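Local coordinates for protein B-agarase (Agarivorans gilvus, PDB 5Z6P) that is a glycoside hydrolase family 50 agarase that probably hydrolyses beta-linkages between sugar units of agarose, at residues E668-A673 with A681-A686. Sequence-based numbering, arbitrary orientation.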
# COMPACT_ATOMS: atom_id res chain seq x y z
N GLU A 668 7.08 -2.54 1.31
CA GLU A 668 5.90 -2.18 2.08
C GLU A 668 4.98 -3.38 2.28
O GLU A 668 4.77 -4.17 1.38
CB GLU A 668 5.09 -1.08 1.38
CG GLU A 668 5.80 0.25 1.23
CD GLU A 668 5.03 1.22 0.36
OE1 GLU A 668 3.80 1.09 0.28
OE2 GLU A 668 5.66 2.09 -0.25
N PHE A 669 4.41 -3.46 3.48
CA PHE A 669 3.28 -4.34 3.80
C PHE A 669 2.70 -3.87 5.12
O PHE A 669 3.38 -3.19 5.88
CB PHE A 669 3.70 -5.82 3.89
CG PHE A 669 4.52 -6.15 5.11
CD1 PHE A 669 5.86 -5.85 5.17
CD2 PHE A 669 3.95 -6.82 6.18
CE1 PHE A 669 6.62 -6.17 6.28
CE2 PHE A 669 4.68 -7.15 7.31
CZ PHE A 669 6.02 -6.82 7.37
N HIS A 670 1.46 -4.23 5.40
CA HIS A 670 0.95 -3.95 6.74
C HIS A 670 -0.26 -4.74 7.13
O HIS A 670 -0.84 -5.48 6.34
CB HIS A 670 0.66 -2.43 6.91
CG HIS A 670 -0.45 -1.89 6.06
ND1 HIS A 670 -0.39 -0.65 5.47
CD2 HIS A 670 -1.66 -2.40 5.74
CE1 HIS A 670 -1.51 -0.43 4.80
NE2 HIS A 670 -2.30 -1.47 4.96
N PHE A 671 -0.64 -4.56 8.39
CA PHE A 671 -1.85 -5.13 8.95
C PHE A 671 -2.53 -4.12 9.90
O PHE A 671 -1.88 -3.57 10.78
CB PHE A 671 -1.51 -6.44 9.68
CG PHE A 671 -0.92 -7.47 8.78
CD1 PHE A 671 -1.72 -8.18 7.91
CD2 PHE A 671 0.45 -7.71 8.76
CE1 PHE A 671 -1.17 -9.12 7.07
CE2 PHE A 671 0.99 -8.64 7.92
CZ PHE A 671 0.18 -9.35 7.08
N GLY A 672 -3.81 -3.87 9.68
CA GLY A 672 -4.58 -3.03 10.57
C GLY A 672 -5.85 -3.64 11.15
O GLY A 672 -6.30 -4.71 10.72
N ALA A 673 -6.42 -2.97 12.14
CA ALA A 673 -7.65 -3.44 12.77
C ALA A 673 -8.53 -2.23 13.09
O ALA A 673 -8.20 -1.11 12.71
CB ALA A 673 -7.35 -4.24 14.02
N ALA A 681 -9.36 -0.13 8.56
CA ALA A 681 -8.28 -1.00 9.02
C ALA A 681 -7.19 -1.22 7.97
O ALA A 681 -6.23 -1.96 8.19
CB ALA A 681 -8.82 -2.35 9.47
N GLY A 682 -7.32 -0.58 6.81
CA GLY A 682 -6.27 -0.62 5.82
C GLY A 682 -6.42 -1.68 4.74
O GLY A 682 -7.52 -2.16 4.48
N LEU A 683 -5.31 -2.05 4.13
CA LEU A 683 -5.36 -2.87 2.91
C LEU A 683 -5.50 -4.37 3.22
O LEU A 683 -6.15 -5.11 2.50
CB LEU A 683 -4.11 -2.60 2.08
CG LEU A 683 -3.98 -1.15 1.60
CD1 LEU A 683 -2.68 -0.94 0.82
CD2 LEU A 683 -5.17 -0.77 0.75
N VAL A 684 -4.86 -4.78 4.30
CA VAL A 684 -4.95 -6.14 4.80
C VAL A 684 -5.33 -6.05 6.28
O VAL A 684 -4.71 -5.31 7.03
CB VAL A 684 -3.64 -6.90 4.62
CG1 VAL A 684 -3.81 -8.36 5.00
CG2 VAL A 684 -3.12 -6.75 3.18
N THR A 685 -6.33 -6.81 6.70
CA THR A 685 -6.96 -6.54 7.99
C THR A 685 -6.99 -7.71 8.98
O THR A 685 -7.01 -8.87 8.59
CB THR A 685 -8.40 -6.02 7.79
OG1 THR A 685 -9.23 -7.07 7.26
CG2 THR A 685 -8.43 -4.87 6.83
N ALA A 686 -6.99 -7.35 10.26
CA ALA A 686 -7.05 -8.28 11.37
C ALA A 686 -8.27 -7.94 12.24
O ALA A 686 -8.82 -6.86 12.09
CB ALA A 686 -5.78 -8.21 12.19
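H670 and L683 meet through a ring nitrogen and a backbone amide. The L683 N-H points at H670 NE2 from the ring edge, almost exactly in its plane, with N to NE2 at 3.2 Å and a nearly straight bond (167° at the hydrogen). H670 chi1 of 66° places CG between its backbone N and carbonyl carbon, which brings NE2 up to the L683 amide. The L683 side chain runs at a slant to that of H670, its CB 3.6 Å from NE2. F671 and V684 instead lie side by side and point the same way. V684 CG1 sits obliquely to the phenyl ring, 3.4 Å from F671 CE1, and M695 and Y699 of helix 689-704 also touch that ring. V684 CB rests against the carbonyl O of H670.

Beyond these side chains the backbones pair at G672 and T685, in a single bridge. G672 N donates to V684 O at 3.1 Å, and A686 N donates to G672 O at 2.8 Å. G672 CA lies 3.1 Å from A681 O, a CA-H...O contact.

The two segments fold one loop back on itself between strand 664-668 and helix 689-704. The Q110 side chain, from the agarase CBM-like region, hydrogen-bonds L683 O and T685 N, so the folded-back loop links that region to the end of strand 664-668. NE2 accepts the hydrogen bond from L683 N and ND1 has another partner, which should fix the ring's rotation.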